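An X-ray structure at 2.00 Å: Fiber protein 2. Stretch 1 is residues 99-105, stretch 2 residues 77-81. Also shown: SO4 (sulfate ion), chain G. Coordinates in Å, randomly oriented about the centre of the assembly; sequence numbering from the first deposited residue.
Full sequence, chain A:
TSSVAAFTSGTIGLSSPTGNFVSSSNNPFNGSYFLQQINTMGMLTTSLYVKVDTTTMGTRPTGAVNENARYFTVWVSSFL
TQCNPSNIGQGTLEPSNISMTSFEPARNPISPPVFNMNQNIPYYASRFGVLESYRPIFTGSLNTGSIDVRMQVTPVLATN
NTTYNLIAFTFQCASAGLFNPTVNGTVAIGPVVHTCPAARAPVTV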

# COMPACT_ATOMS: atom_id res chain seq x y z
N SER A 99 -9.51 0.51 24.47
CA SER A 99 -10.85 0.29 23.94
C SER A 99 -10.81 -0.22 22.50
O SER A 99 -9.99 0.24 21.69
CB SER A 99 -11.66 1.60 23.98
OG SER A 99 -12.90 1.46 23.30
N MET A 100 -11.73 -1.14 22.19
CA MET A 100 -11.93 -1.62 20.82
C MET A 100 -12.33 -0.50 19.88
O MET A 100 -12.18 -0.63 18.66
CB MET A 100 -12.99 -2.72 20.78
CG MET A 100 -12.47 -4.10 21.18
SD MET A 100 -11.22 -4.78 20.06
CE MET A 100 -12.19 -5.10 18.62
N THR A 101 -12.86 0.60 20.44
CA THR A 101 -13.21 1.78 19.66
C THR A 101 -11.97 2.42 19.04
O THR A 101 -12.07 3.26 18.13
CB THR A 101 -13.99 2.85 20.48
OG1 THR A 101 -13.17 3.35 21.52
CG2 THR A 101 -15.26 2.28 21.08
N SER A 102 -10.79 2.02 19.49
CA SER A 102 -9.56 2.48 18.89
C SER A 102 -9.33 1.87 17.48
O SER A 102 -8.44 2.33 16.74
CB SER A 102 -8.38 2.17 19.80
OG SER A 102 -8.59 2.68 21.11
N PHE A 103 -10.14 0.88 17.10
CA PHE A 103 -9.99 0.21 15.81
C PHE A 103 -11.17 0.40 14.87
O PHE A 103 -11.23 -0.22 13.80
CB PHE A 103 -9.61 -1.26 16.04
CG PHE A 103 -8.45 -1.38 16.92
CD1 PHE A 103 -7.16 -1.19 16.41
CD2 PHE A 103 -8.62 -1.52 18.29
CE1 PHE A 103 -6.07 -1.22 17.25
CE2 PHE A 103 -7.52 -1.55 19.13
CZ PHE A 103 -6.24 -1.39 18.61
N GLU A 104 -12.08 1.30 15.26
CA GLU A 104 -13.17 1.69 14.41
C GLU A 104 -12.62 2.60 13.32
O GLU A 104 -11.96 3.59 13.62
CB GLU A 104 -14.22 2.46 15.21
CG GLU A 104 -15.47 2.79 14.42
CD GLU A 104 -16.41 3.76 15.16
OE1 GLU A 104 -16.22 3.98 16.39
OE2 GLU A 104 -17.36 4.26 14.50
N PRO A 105 -12.92 2.27 12.06
CA PRO A 105 -12.52 3.17 10.97
C PRO A 105 -13.41 4.41 10.92
O PRO A 105 -14.61 4.34 11.27
CB PRO A 105 -12.74 2.31 9.75
CG PRO A 105 -13.89 1.39 10.15
CD PRO A 105 -13.62 1.08 11.57
S SO4 G . -19.40 -3.86 20.86
O1 SO4 G . -19.09 -2.51 20.41
O2 SO4 G . -20.31 -3.73 21.98
O3 SO4 G . -20.04 -4.65 19.83
O4 SO4 G . -18.18 -4.44 21.38
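Stretch 2 (77-81) SSFLT

Stretch 2, residues 77-81, packs against stretch 1 as one irregular segment against another. The chains run in broadly opposite senses, judged from their terminal CA atoms. Stretch 2 contains no regular helix or strand: its phi/psi pairs change from -131/143 at Ser77 to -100/-2 at Ser78, -110/78 at Phe79 and -72/-17 at Leu80, so no repeating conformation develops. Stretch 1 has a short 3-10 segment at 100-102. The nearest CA atoms across the pair belong to Glu104 and Ser78, with Glu104 CA 5.4 Å from Ser78 CA. No hydrogen bond joins the two stretches; the 284 Å² buried between them, both sides summed, comes from van der Waals contact.

Ser99 lies out of reach of stretch 2, but it helps to shape the surface on which that stretch rests. Its carbonyl accepts two hydrogen bonds from Ser102, from Ser102 N to Ser99 O at 2.9 Å and from Ser102 OG to Ser99 O, also at 2.9 Å. Its hydroxyl is hydrogen-bonded to that of Thr101, Ser99 OG to Thr101 OG1 being 2.6 Å.

Met100 is the first residue to make contact, and its CA-to-CB bond points toward stretch 2. All three chi angles are in the m well (-81°, -65°, -69°), a folded conformation that brings Met100 CE to 3.9 Å from Leu80 CD1, an apolar contact. Leu80 starts sideways, but with chi1 m and chi2 t the end of its side chain comes nearer. The backbone of Met100 contributes too: Met100 O accepts a hydrogen bond from Phe103 N at 3.0 Å and lies 3.6 Å from Ser78 CB.

Thr101 and Ser102 make no contact across the pair, with CA-to-CB bonds pointing sideways and away, respectively. Phe103 likewise offers little of its ring. Its CA-to-CB bond is sideways and the end of the side chain leads away, so the approach is made near the backbone, with Phe103 C 3.7 Å from Ser78 CB and Phe103 CB 4.3 Å from the same atom.

Ser78 is thus the centre of the contact. It is buried, its CA-to-CB bond points toward stretch 1, and 84 Å² of it is covered, the largest value in either stretch. Its p rotamer (chi1 63°) places Ser78 OG beside Glu104, 3.4 Å from Glu104 CA and 3.6 Å from Glu104 CB.

Glu104, joined to the turn by a weak hydrogen bond from Glu104 N to Thr101 O at 3.5 Å, extends its side chain with chi1 and chi2 both t. This carries the carboxylate group to Phe79, where Glu104 CD is 3.5 Å from Phe79 CZ, in an oblique approach to the ring. The CA-to-CB bond of Phe79 points away from stretch 1, yet the end of its side chain comes nearer. Along stretch 1 the partners therefore do not follow a simple register: Met100 meets both Leu80 and Ser78, and Glu104 both Ser78 and Phe79. Pro105 ends the stretch without a contact; the nearest approach of its side chain is Pro105 CD to Ser78 OG, at 4.6 Å.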

# COMPACT_ATOMS: atom_id res chain seq x y z
N SER A 77 -14.42 -5.99 11.74
CA SER A 77 -15.29 -5.23 12.65
C SER A 77 -14.56 -4.96 13.92
O SER A 77 -13.74 -5.78 14.34
CB SER A 77 -16.58 -6.01 12.93
OG SER A 77 -17.43 -5.29 13.81
N SER A 78 -14.79 -3.77 14.47
CA SER A 78 -14.40 -3.39 15.81
C SER A 78 -15.60 -3.49 16.81
O SER A 78 -15.42 -3.22 17.98
CB SER A 78 -13.87 -1.95 15.83
OG SER A 78 -14.89 -1.02 15.45
N PHE A 79 -16.79 -3.84 16.32
CA PHE A 79 -18.02 -3.98 17.13
C PHE A 79 -18.36 -5.47 17.19
O PHE A 79 -19.23 -5.96 16.46
CB PHE A 79 -19.18 -3.22 16.49
CG PHE A 79 -18.92 -1.74 16.27
CD1 PHE A 79 -18.96 -0.85 17.34
CD2 PHE A 79 -18.64 -1.26 15.00
CE1 PHE A 79 -18.74 0.50 17.13
CE2 PHE A 79 -18.42 0.09 14.79
CZ PHE A 79 -18.47 0.97 15.85
N LEU A 80 -17.62 -6.18 18.03
CA LEU A 80 -17.62 -7.63 17.98
C LEU A 80 -18.91 -8.25 18.47
O LEU A 80 -19.15 -9.42 18.18
CB LEU A 80 -16.43 -8.21 18.77
CG LEU A 80 -15.04 -7.82 18.26
CD1 LEU A 80 -13.93 -8.53 19.01
CD2 LEU A 80 -14.94 -8.09 16.75
N THR A 81 -19.74 -7.50 19.20
CA THR A 81 -21.09 -7.98 19.55
C THR A 81 -22.21 -7.27 18.78
O THR A 81 -23.09 -7.94 18.23
CB THR A 81 -21.32 -7.95 21.10
OG1 THR A 81 -20.93 -6.67 21.62
CG2 THR A 81 -20.48 -9.00 21.78